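Side-chain contacts in probable adenylyl-sulfate kinase (Synechocystis sp., PDB 5CB8), which probably catalyses the ATP-dependent phosphorylation of adenosine 5'-phosphosulfate to 3'-phosphoadenylyl sulfate, the activated form of sulfate used in sulfur metabolism: residues Glu57-Asp62 with Phe88-Leu93; Thr81-Ile86 with Val102-Pro107; Ile28-Leu33 with Thr40-Leu45. All coordinates share one frame; numbering follows the deposited sequence.

Interaction 1 (Glu57-Asp62 with Phe88-Leu93). With ADX (adenosine-5'-phosphosulfate), chain G; ACT (acetate ion), chain J.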
loop_
_atom_site.group_PDB
_atom_site.type_symbol
_atom_site.label_atom_id
_atom_site.label_comp_id
_atom_site.label_asym_id
_atom_site.label_seq_id
_atom_site.Cartn_x
_atom_site.Cartn_y
_atom_site.Cartn_z
ATOM N N GLU B 57 -9.499 -5.044 -5.771
ATOM C CA GLU B 57 -9.347 -3.936 -4.829
ATOM C C GLU B 57 -9.515 -2.642 -5.601
ATOM O O GLU B 57 -9.071 -2.538 -6.744
ATOM C CB GLU B 57 -7.967 -3.958 -4.157
ATOM C CG GLU B 57 -7.736 -5.148 -3.204
ATOM C CD GLU B 57 -8.683 -5.143 -2.012
ATOM O OE1 GLU B 57 -9.243 -4.071 -1.680
ATOM O OE2 GLU B 57 -8.869 -6.220 -1.399
ATOM N N VAL B 58 -10.161 -1.657 -4.991
ATOM C CA VAL B 58 -10.313 -0.351 -5.632
ATOM C C VAL B 58 -9.451 0.659 -4.904
ATOM O O VAL B 58 -9.486 0.725 -3.674
ATOM C CB VAL B 58 -11.770 0.123 -5.586
ATOM C CG1 VAL B 58 -11.901 1.524 -6.187
ATOM C CG2 VAL B 58 -12.651 -0.855 -6.332
ATOM N N LEU B 59 -8.653 1.418 -5.653
ATOM C CA LEU B 59 -7.890 2.518 -5.076
ATOM C C LEU B 59 -8.347 3.802 -5.761
ATOM O O LEU B 59 -7.894 4.133 -6.857
ATOM C CB LEU B 59 -6.377 2.289 -5.238
ATOM C CG LEU B 59 -5.796 1.050 -4.524
ATOM C CD1 LEU B 59 -4.328 0.831 -4.907
ATOM C CD2 LEU B 59 -5.930 1.172 -3.004
ATOM N N ASP B 60 -9.280 4.497 -5.113
ATOM C CA ASP B 60 -9.865 5.731 -5.619
ATOM C C ASP B 60 -9.119 6.896 -4.985
ATOM O O ASP B 60 -9.061 7.004 -3.753
ATOM C CB ASP B 60 -11.347 5.754 -5.214
ATOM C CG ASP B 60 -12.109 6.974 -5.740
ATOM O OD1 ASP B 60 -11.497 7.991 -6.128
ATOM O OD2 ASP B 60 -13.357 6.911 -5.736
ATOM N N GLY B 61 -8.553 7.772 -5.817
ATOM C CA GLY B 61 -7.800 8.918 -5.325
ATOM C C GLY B 61 -8.492 9.721 -4.231
ATOM O O GLY B 61 -7.853 10.098 -3.233
ATOM N N ASP B 62 -9.784 9.994 -4.415
ATOM C CA ASP B 62 -10.553 10.757 -3.429
ATOM C C ASP B 62 -10.563 10.042 -2.087
ATOM O O ASP B 62 -10.565 10.674 -1.031
ATOM C CB ASP B 62 -12.011 10.910 -3.856
ATOM C CG ASP B 62 -12.185 11.631 -5.181
ATOM O OD1 ASP B 62 -11.217 12.241 -5.687
ATOM O OD2 ASP B 62 -13.322 11.585 -5.711
ATOM N N PHE B 88 2.658 1.886 -6.018
ATOM C CA PHE B 88 3.353 0.930 -5.151
ATOM C C PHE B 88 2.397 -0.153 -4.669
ATOM O O PHE B 88 2.680 -1.349 -4.779
ATOM C CB PHE B 88 3.969 1.666 -3.950
ATOM C CG PHE B 88 4.604 0.755 -2.920
ATOM C CD1 PHE B 88 3.863 0.268 -1.851
ATOM C CD2 PHE B 88 5.947 0.419 -3.006
ATOM C CE1 PHE B 88 4.448 -0.560 -0.901
ATOM C CE2 PHE B 88 6.541 -0.404 -2.054
ATOM C CZ PHE B 88 5.784 -0.894 -1.004
ATOM N N VAL B 89 1.267 0.268 -4.120
ATOM C CA VAL B 89 0.291 -0.666 -3.583
ATOM C C VAL B 89 -0.334 -1.475 -4.713
ATOM O O VAL B 89 -0.540 -2.683 -4.571
ATOM C CB VAL B 89 -0.801 0.087 -2.799
ATOM C CG1 VAL B 89 -1.879 -0.872 -2.293
ATOM C CG2 VAL B 89 -0.171 0.855 -1.637
ATOM N N SER B 90 -0.631 -0.813 -5.833
ATOM C CA SER B 90 -1.216 -1.499 -6.993
ATOM C C SER B 90 -0.291 -2.595 -7.508
ATOM O O SER B 90 -0.737 -3.679 -7.898
ATOM C CB SER B 90 -1.490 -0.510 -8.134
ATOM O OG SER B 90 -2.425 0.476 -7.735
ATOM N N HIS B 91 1.002 -2.297 -7.523
ATOM C CA HIS B 91 2.001 -3.264 -7.960
ATOM C C HIS B 91 2.024 -4.508 -7.071
ATOM O O HIS B 91 2.006 -5.636 -7.576
ATOM C CB HIS B 91 3.375 -2.608 -7.961
ATOM C CG HIS B 91 4.463 -3.480 -8.496
ATOM N ND1 HIS B 91 5.788 -3.301 -8.160
ATOM C CD2 HIS B 91 4.427 -4.536 -9.347
ATOM C CE1 HIS B 91 6.524 -4.208 -8.780
ATOM N NE2 HIS B 91 5.723 -4.971 -9.505
ATOM N N LEU B 92 2.068 -4.319 -5.752
ATOM C CA LEU B 92 2.095 -5.474 -4.846
ATOM C C LEU B 92 0.853 -6.350 -5.009
ATOM O O LEU B 92 0.945 -7.585 -4.999
ATOM C CB LEU B 92 2.242 -5.035 -3.383
ATOM C CG LEU B 92 3.513 -4.270 -3.035
ATOM C CD1 LEU B 92 3.624 -4.044 -1.518
ATOM C CD2 LEU B 92 4.715 -5.013 -3.563
ATOM N N LEU B 93 -0.307 -5.721 -5.175
ATOM C CA LEU B 93 -1.546 -6.483 -5.336
ATOM C C LEU B 93 -1.569 -7.205 -6.682
ATOM O O LEU B 93 -1.913 -8.382 -6.761
ATOM C CB LEU B 93 -2.771 -5.567 -5.187
ATOM C CG LEU B 93 -3.040 -5.063 -3.764
ATOM C CD1 LEU B 93 -3.985 -3.862 -3.779
ATOM C CD2 LEU B 93 -3.622 -6.199 -2.909
HETATM S SB ADX G . -3.997 13.464 -8.472
HETATM O O1B ADX G . -3.005 13.375 -7.394
HETATM O O2B ADX G . -4.103 12.193 -9.213
HETATM O O3B ADX G . -3.630 14.569 -9.368
HETATM P PA ADX G . -6.344 12.763 -7.191
HETATM O O1A ADX G . -5.603 11.918 -6.160
HETATM O O2A ADX G . -7.134 11.914 -8.182
HETATM O O3A ADX G . -5.353 13.797 -7.887
HETATM O "O5'" ADX G . -7.367 13.697 -6.386
HETATM C "C5'" ADX G . -8.251 14.516 -7.092
HETATM C "C4'" ADX G . -9.408 14.904 -6.352
HETATM O "O4'" ADX G . -9.003 15.905 -5.349
HETATM C "C3'" ADX G . -10.402 15.549 -7.216
HETATM O "O3'" ADX G . -11.393 14.660 -7.494
HETATM C "C2'" ADX G . -10.952 16.668 -6.417
HETATM O "O2'" ADX G . -12.088 16.273 -5.799
HETATM C "C1'" ADX G . -9.933 16.968 -5.366
HETATM N N9 ADX G . -9.214 18.200 -5.519
HETATM C C8 ADX G . -9.008 19.134 -4.560
HETATM N N7 ADX G . -8.156 20.050 -5.029
HETATM C C5 ADX G . -7.799 19.704 -6.291
HETATM C C6 ADX G . -6.944 20.275 -7.232
HETATM N N6 ADX G . -6.186 21.475 -6.919
HETATM N N1 ADX G . -6.805 19.674 -8.432
HETATM C C2 ADX G . -7.468 18.530 -8.713
HETATM N N3 ADX G . -8.290 17.951 -7.824
HETATM C C4 ADX G . -8.474 18.514 -6.606
HETATM C C ACT J . 7.022 -8.162 -10.450
HETATM O O ACT J . 7.025 -9.412 -10.402
HETATM O OXT ACT J . 7.797 -7.569 -9.665
HETATM C CH3 ACT J . 6.125 -7.422 -11.388
#

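Interaction 2 (Thr81-Ile86 with Val102-Pro107). With ADX (adenosine-5'-phosphosulfate), chain G; SO4 (sulfate ion), chain I.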
loop_
_atom_site.group_PDB
_atom_site.type_symbol
_atom_site.label_atom_id
_atom_site.label_comp_id
_atom_site.label_asym_id
_atom_site.label_seq_id
_atom_site.Cartn_x
_atom_site.Cartn_y
_atom_site.Cartn_z
ATOM N N THR B 81 4.028 12.138 -5.601
ATOM C CA THR B 81 4.102 11.235 -4.457
ATOM C C THR B 81 2.830 10.405 -4.376
ATOM O O THR B 81 2.879 9.186 -4.164
ATOM C CB THR B 81 4.299 12.002 -3.150
ATOM O OG1 THR B 81 5.540 12.711 -3.215
ATOM C CG2 THR B 81 4.325 11.037 -1.962
ATOM N N ASN B 82 1.693 11.069 -4.559
ATOM C CA ASN B 82 0.397 10.401 -4.466
ATOM C C ASN B 82 0.286 9.255 -5.465
ATOM O O ASN B 82 0.001 8.107 -5.099
ATOM C CB ASN B 82 -0.723 11.430 -4.675
ATOM C CG ASN B 82 -2.118 10.820 -4.565
ATOM O OD1 ASN B 82 -2.470 10.207 -3.548
ATOM N ND2 ASN B 82 -2.932 11.011 -5.599
ATOM N N ILE B 83 0.538 9.560 -6.730
ATOM C CA ILE B 83 0.414 8.560 -7.779
ATOM C C ILE B 83 1.439 7.438 -7.615
ATOM O O ILE B 83 1.113 6.260 -7.792
ATOM C CB ILE B 83 0.519 9.202 -9.167
ATOM C CG1 ILE B 83 -0.645 10.181 -9.365
ATOM C CG2 ILE B 83 0.522 8.137 -10.254
ATOM C CD1 ILE B 83 -2.026 9.580 -9.071
ATOM N N ARG B 84 2.673 7.790 -7.272
ATOM C CA ARG B 84 3.690 6.762 -7.048
ATOM C C ARG B 84 3.333 5.825 -5.890
ATOM O O ARG B 84 3.634 4.620 -5.939
ATOM C CB ARG B 84 5.072 7.403 -6.845
ATOM C CG ARG B 84 5.704 7.879 -8.154
ATOM C CD ARG B 84 6.873 8.798 -7.899
ATOM N NE ARG B 84 7.645 9.029 -9.119
ATOM C CZ ARG B 84 8.424 10.083 -9.320
ATOM N NH1 ARG B 84 8.523 11.020 -8.383
ATOM N NH2 ARG B 84 9.105 10.194 -10.455
ATOM N N ARG B 85 2.680 6.359 -4.858
ATOM C CA ARG B 85 2.316 5.531 -3.706
ATOM C C ARG B 85 1.155 4.601 -4.049
ATOM O O ARG B 85 1.147 3.429 -3.663
ATOM C CB ARG B 85 1.965 6.397 -2.489
ATOM C CG ARG B 85 1.847 5.595 -1.189
ATOM C CD ARG B 85 1.642 6.520 0.013
ATOM N NE ARG B 85 2.748 7.466 0.169
ATOM C CZ ARG B 85 2.670 8.594 0.870
ATOM N NH1 ARG B 85 1.543 8.922 1.481
ATOM N NH2 ARG B 85 3.725 9.392 0.976
ATOM N N ILE B 86 0.179 5.124 -4.780
ATOM C CA ILE B 86 -0.908 4.298 -5.299
ATOM C C ILE B 86 -0.336 3.196 -6.200
ATOM O O ILE B 86 -0.767 2.033 -6.139
ATOM C CB ILE B 86 -1.934 5.156 -6.065
ATOM C CG1 ILE B 86 -2.701 6.060 -5.084
ATOM C CG2 ILE B 86 -2.904 4.267 -6.860
ATOM C CD1 ILE B 86 -3.481 7.205 -5.752
ATOM N N VAL B 102 -7.815 1.465 -10.274
ATOM C CA VAL B 102 -7.355 2.769 -9.788
ATOM C C VAL B 102 -8.145 3.873 -10.466
ATOM O O VAL B 102 -8.360 3.840 -11.682
ATOM C CB VAL B 102 -5.861 2.980 -10.066
ATOM C CG1 VAL B 102 -5.427 4.406 -9.657
ATOM C CG2 VAL B 102 -5.033 1.936 -9.315
ATOM N N SER B 103 -8.601 4.841 -9.676
ATOM C CA SER B 103 -9.261 6.017 -10.221
ATOM C C SER B 103 -8.558 7.235 -9.645
ATOM O O SER B 103 -8.688 7.526 -8.455
ATOM C CB SER B 103 -10.737 6.044 -9.827
ATOM O OG SER B 103 -11.375 7.204 -10.341
ATOM N N ALA B 104 -7.806 7.942 -10.483
ATOM C CA ALA B 104 -7.040 9.093 -10.020
ATOM C C ALA B 104 -6.818 10.032 -11.187
ATOM O O ALA B 104 -6.598 9.580 -12.307
ATOM C CB ALA B 104 -5.695 8.644 -9.437
ATOM N N ILE B 105 -6.876 11.336 -10.931
ATOM C CA ILE B 105 -6.662 12.292 -12.009
ATOM C C ILE B 105 -5.357 11.961 -12.716
ATOM O O ILE B 105 -5.341 11.880 -13.942
ATOM C CB ILE B 105 -6.651 13.750 -11.521
ATOM C CG1 ILE B 105 -8.064 14.195 -11.138
ATOM C CG2 ILE B 105 -6.120 14.676 -12.617
ATOM C CD1 ILE B 105 -8.096 15.624 -10.584
ATOM N N SER B 106 -4.300 11.700 -11.938
ATOM C CA SER B 106 -2.981 11.340 -12.480
ATOM C C SER B 106 -2.628 12.117 -13.747
ATOM O O SER B 106 -2.497 11.536 -14.832
ATOM C CB SER B 106 -2.880 9.831 -12.734
ATOM O OG SER B 106 -4.024 9.320 -13.406
ATOM N N PRO B 107 -2.457 13.441 -13.605
ATOM C CA PRO B 107 -2.394 14.354 -14.750
ATOM C C PRO B 107 -1.055 14.338 -15.475
ATOM O O PRO B 107 -0.982 14.885 -16.572
ATOM C CB PRO B 107 -2.622 15.723 -14.109
ATOM C CG PRO B 107 -2.041 15.576 -12.724
ATOM C CD PRO B 107 -2.359 14.153 -12.316
HETATM S SB ADX G . -3.997 13.464 -8.472
HETATM O O1B ADX G . -3.005 13.375 -7.394
HETATM O O2B ADX G . -4.103 12.193 -9.213
HETATM O O3B ADX G . -3.630 14.569 -9.368
HETATM P PA ADX G . -6.344 12.763 -7.191
HETATM O O1A ADX G . -5.603 11.918 -6.160
HETATM O O2A ADX G . -7.134 11.914 -8.182
HETATM O O3A ADX G . -5.353 13.797 -7.887
HETATM O "O5'" ADX G . -7.367 13.697 -6.386
HETATM C "C5'" ADX G . -8.251 14.516 -7.092
HETATM C "C4'" ADX G . -9.408 14.904 -6.352
HETATM O "O4'" ADX G . -9.003 15.905 -5.349
HETATM C "C3'" ADX G . -10.402 15.549 -7.216
HETATM O "O3'" ADX G . -11.393 14.660 -7.494
HETATM C "C2'" ADX G . -10.952 16.668 -6.417
HETATM O "O2'" ADX G . -12.088 16.273 -5.799
HETATM C "C1'" ADX G . -9.933 16.968 -5.366
HETATM N N9 ADX G . -9.214 18.200 -5.519
HETATM C C8 ADX G . -9.008 19.134 -4.560
HETATM N N7 ADX G . -8.156 20.050 -5.029
HETATM C C5 ADX G . -7.799 19.704 -6.291
HETATM C C6 ADX G . -6.944 20.275 -7.232
HETATM N N6 ADX G . -6.186 21.475 -6.919
HETATM N N1 ADX G . -6.805 19.674 -8.432
HETATM C C2 ADX G . -7.468 18.530 -8.713
HETATM N N3 ADX G . -8.290 17.951 -7.824
HETATM C C4 ADX G . -8.474 18.514 -6.606
HETATM S S SO4 I . 8.085 10.461 -4.367
HETATM O O1 SO4 I . 7.472 9.130 -4.353
HETATM O O2 SO4 I . 7.729 11.149 -3.119
HETATM O O3 SO4 I . 9.542 10.321 -4.446
HETATM O O4 SO4 I . 7.613 11.240 -5.532
#

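Interaction 3 (Ile28-Leu33 with Thr40-Leu45)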
loop_
_atom_site.group_PDB
_atom_site.type_symbol
_atom_site.label_atom_id
_atom_site.label_comp_id
_atom_site.label_asym_id
_atom_site.label_seq_id
_atom_site.Cartn_x
_atom_site.Cartn_y
_atom_site.Cartn_z
ATOM N N ILE B 28 -6.011 -1.760 -13.564
ATOM C CA ILE B 28 -6.819 -1.022 -14.529
ATOM C C ILE B 28 -6.829 0.432 -14.068
ATOM O O ILE B 28 -7.401 0.747 -13.019
ATOM C CB ILE B 28 -8.251 -1.591 -14.592
ATOM C CG1 ILE B 28 -8.203 -3.095 -14.907
ATOM C CG2 ILE B 28 -9.100 -0.838 -15.629
ATOM C CD1 ILE B 28 -9.526 -3.799 -14.705
ATOM N N TRP B 29 -6.185 1.310 -14.842
ATOM C CA TRP B 29 -5.853 2.656 -14.374
ATOM C C TRP B 29 -6.662 3.735 -15.091
ATOM O O TRP B 29 -6.393 4.053 -16.255
ATOM C CB TRP B 29 -4.352 2.933 -14.570
ATOM C CG TRP B 29 -3.877 4.193 -13.900
ATOM C CD1 TRP B 29 -4.083 5.479 -14.323
ATOM C CD2 TRP B 29 -3.121 4.290 -12.683
ATOM N NE1 TRP B 29 -3.503 6.366 -13.443
ATOM C CE2 TRP B 29 -2.908 5.660 -12.430
ATOM C CE3 TRP B 29 -2.608 3.342 -11.785
ATOM C CZ2 TRP B 29 -2.208 6.112 -11.309
ATOM C CZ3 TRP B 29 -1.905 3.792 -10.675
ATOM C CH2 TRP B 29 -1.708 5.166 -10.449
ATOM N N LEU B 30 -7.646 4.300 -14.392
ATOM C CA LEU B 30 -8.499 5.326 -14.982
ATOM C C LEU B 30 -7.936 6.723 -14.694
ATOM O O LEU B 30 -7.799 7.129 -13.534
ATOM C CB LEU B 30 -9.938 5.208 -14.463
ATOM C CG LEU B 30 -10.818 4.182 -15.194
ATOM C CD1 LEU B 30 -10.277 2.776 -15.045
ATOM C CD2 LEU B 30 -12.262 4.225 -14.707
ATOM N N THR B 31 -7.604 7.443 -15.763
ATOM C CA THR B 31 -7.077 8.792 -15.660
ATOM C C THR B 31 -8.021 9.751 -16.390
ATOM O O THR B 31 -8.681 9.360 -17.347
ATOM C CB THR B 31 -5.650 8.862 -16.270
ATOM O OG1 THR B 31 -5.153 10.201 -16.208
ATOM C CG2 THR B 31 -5.651 8.392 -17.720
ATOM N N GLY B 32 -8.098 11.001 -15.939
ATOM C CA GLY B 32 -8.969 11.963 -16.599
ATOM C C GLY B 32 -9.297 13.131 -15.691
ATOM O O GLY B 32 -8.971 13.098 -14.503
ATOM N N LEU B 33 -9.960 14.151 -16.239
ATOM C CA LEU B 33 -10.265 15.376 -15.485
ATOM C C LEU B 33 -11.175 15.110 -14.298
ATOM O O LEU B 33 -11.875 14.094 -14.262
ATOM C CB LEU B 33 -10.955 16.397 -16.399
ATOM C CG LEU B 33 -10.145 16.880 -17.609
ATOM C CD1 LEU B 33 -10.964 17.860 -18.443
ATOM C CD2 LEU B 33 -8.858 17.535 -17.121
ATOM N N THR B 40 -17.682 6.808 -11.395
ATOM C CA THR B 40 -18.903 6.148 -11.851
ATOM C C THR B 40 -18.588 4.864 -12.630
ATOM O O THR B 40 -19.226 3.820 -12.423
ATOM C CB THR B 40 -19.748 7.099 -12.717
ATOM O OG1 THR B 40 -20.195 8.200 -11.915
ATOM C CG2 THR B 40 -20.959 6.383 -13.293
ATOM N N ILE B 41 -17.599 4.949 -13.515
ATOM C CA ILE B 41 -17.166 3.796 -14.303
ATOM C C ILE B 41 -16.507 2.766 -13.397
ATOM O O ILE B 41 -16.757 1.562 -13.517
ATOM C CB ILE B 41 -16.174 4.207 -15.417
ATOM C CG1 ILE B 41 -16.897 5.018 -16.501
ATOM C CG2 ILE B 41 -15.522 2.966 -16.049
ATOM C CD1 ILE B 41 -15.964 5.611 -17.565
ATOM N N THR B 42 -15.652 3.246 -12.501
ATOM C CA THR B 42 -14.990 2.383 -11.533
ATOM C C THR B 42 -16.000 1.544 -10.764
ATOM O O THR B 42 -15.854 0.321 -10.658
ATOM C CB THR B 42 -14.154 3.223 -10.561
ATOM O OG1 THR B 42 -13.132 3.893 -11.309
ATOM C CG2 THR B 42 -13.507 2.346 -9.493
ATOM N N HIS B 43 -17.035 2.196 -10.241
ATOM C CA HIS B 43 -18.006 1.497 -9.405
ATOM C C HIS B 43 -18.809 0.489 -10.215
ATOM O O HIS B 43 -19.074 -0.622 -9.751
ATOM C CB HIS B 43 -18.915 2.503 -8.701
ATOM C CG HIS B 43 -18.219 3.293 -7.635
ATOM N ND1 HIS B 43 -18.759 4.433 -7.080
ATOM C CD2 HIS B 43 -17.028 3.100 -7.017
ATOM C CE1 HIS B 43 -17.932 4.909 -6.165
ATOM N NE2 HIS B 43 -16.872 4.120 -6.108
ATOM N N ALA B 44 -19.176 0.863 -11.438
ATOM C CA ALA B 44 -19.947 -0.032 -12.296
ATOM C C ALA B 44 -19.105 -1.228 -12.717
ATOM O O ALA B 44 -19.593 -2.364 -12.773
ATOM C CB ALA B 44 -20.470 0.715 -13.518
ATOM N N LEU B 45 -17.839 -0.968 -13.024
ATOM C CA LEU B 45 -16.907 -2.027 -13.390
ATOM C C LEU B 45 -16.637 -2.961 -12.207
ATOM O O LEU B 45 -16.565 -4.179 -12.365
ATOM C CB LEU B 45 -15.590 -1.418 -13.881
ATOM C CG LEU B 45 -14.528 -2.431 -14.314
ATOM C CD1 LEU B 45 -15.078 -3.343 -15.402
ATOM C CD2 LEU B 45 -13.255 -1.726 -14.780
#

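Interaction 1 (Glu57-Asp62 with Phe88-Leu93)
The carboxylate of E57 turns to the second subunit, and its stem meets L93: CB and CG of E57 each lie 4.0 Å from L93 CD1, and the two side chains cross at about a right angle. Of the flat group itself, OE1 is in a salt bridge to R95 and OE2 is hydrogen-bonded to N96, both of the second subunit. On the helix, an acetate ion, probably from the crystallisation liquor, lies at the edge of the H91 ring with its methyl in the ring plane; the weak bond from NE2 to acetate OXT is doubtful, because the methyl comes closer to NE2 than OXT does. D60 OD1 is approached from above its carboxylate, 47° out of the plane, by D62 N at 3.1 Å, an N-cap bond for the helix starting at G61. The next carboxylate, that of D62, accepts the ribose O3' of adenosine-5'-phosphosulfate on OD1 at 3.0 Å, while OD2 forms a salt bridge with K140. That ribose oxygen is the one phosphorylated in the reaction.

Strand 56-60 is the outermost strand on its side of the P-loop kinase sheet within this chain, and helix 76-94 runs back along it, the short axes 10.2 Å apart and 170° from parallel. L59 has the largest share of the layer between them. Its CD1 lies anti to CA (chi2 173°), which carries this methyl onto the helix, 4.0 Å from V89 CG1 and 3.4 Å from S90 OG. The serine hydroxyl is hydrogen-bonded to the carbonyl O of I86, one turn earlier, and meets the leucine methyl as a van der Waals neighbour. V89 also packs on V89 of the second subunit, placing this helix in the dimer interface.

Interaction 2 (Thr81-Ile86 with Val102-Pro107)
I83 crosses from the helix to the loop around S106, and its branches part at CB. CG2 packs on the W29 ring; CG1 swings the other way, 4.1 Å from S106 CB and facing sulfate oxygen O2B of the bound adenosine-5'-phosphosulfate (ADX). A further bend (chi2 -52°) brings CD1 against two loop residues, 3.8 Å from A104 CB and 3.8 Å from S106 CB. The same methyl lies 3.3 Å from ADX O2B, so the tip of I83 forms an apolar wall of the substrate pocket.

The loop follows strand 99-103 of the parallel kinase sheet and carries S106, by similarity the phosphoserine intermediate. Its backbone holds the anion: I105 N donates to ADX O2A at 2.8 Å, in a nearly straight bond (166°), and S106 N donates to O2B. From the helix, N82 ND2 spans the phosphate and the sulfate, bonding O1B at 3.0 Å and O1A only weakly. R65 and R79 add further bonds to the substrate. S106 OG sits between its own N and carbonyl carbon (chi1 46°), a rotation that points it back at A104 O, 2.8 Å away and above that carbonyl plane; W29 NE1 and T31 OG1 also bond the hydroxyl. One helical turn after N82, I86 CG2 meets V102 CG1 at 3.8 Å, the two branched chains crossing obliquely.

Interaction 3 (Ile28-Leu33 with Thr40-Leu45)
L30 drives its CD2 methyl into the neighbouring helix, against two successive residues: I41 CG2 at 3.7 Å and T42 OG1 at 3.5 Å. With CD1 turned aside (chi2 63°), CD2 is the branch that extends away from CA, and it passes alongside the threonine with the two chains running in opposite directions. I41 CB backs its own methyl, 4.0 Å from the same leucine carbon. A second, looser touch lies one helical turn on, where I28 CD1 and L45 CD2 approach to 4.3 Å. No hydrogen bond joins the segments; the interface rests on methyl groups and one hydroxyl oxygen.

That hydroxyl is satisfied within the helix, for T42 OG1 is hydrogen-bonded to the carbonyl of K38. The strand and helix form the strand-loop-helix unit of a P-loop (Walker A) kinase, with the short axes 10.3 Å apart and 155° between their directions. The chain turns back through residues 32-39, which bind ATP by similarity. G32 opens this loop with backbone angles (phi 160°) that would jam a side chain against the preceding carbonyl, and its own O accepts a bond from K38 NZ.

Farther out, V125 and V127 of strand 122-127 pack on L30, and V127 also touches I41. Helix 178-191 also covers the contact: I185 packs on I41 and L45, and L189 on I28. On the other side of the strand, T31 OG1 is hydrogen-bonded to Y161 OH, and the W29 ring meets that of F122.

The three contacts are joined through one parallel sheet. Interactions 1 and 2 share helix 76-94, lie 9 Å apart between centres and are tied by backbone pairing of neighbouring strands: G61 N to S103 O is 2.7 Å and L59 O to S103 N 3.0 Å. Strand 26-31 of interaction 3 pairs in turn with interaction 2, V102 O lying 2.8 Å from L30 N. Interactions 1 and 3 meet more lightly, where V58 CG1 packs 3.8 Å from T42 CG2. Segments 57-62, 81-86 and 102-107 all reach the bound substrate, whereas the L30 side chain is about 10 Å from it, on the strand that leads into the loop expected to bind ATP.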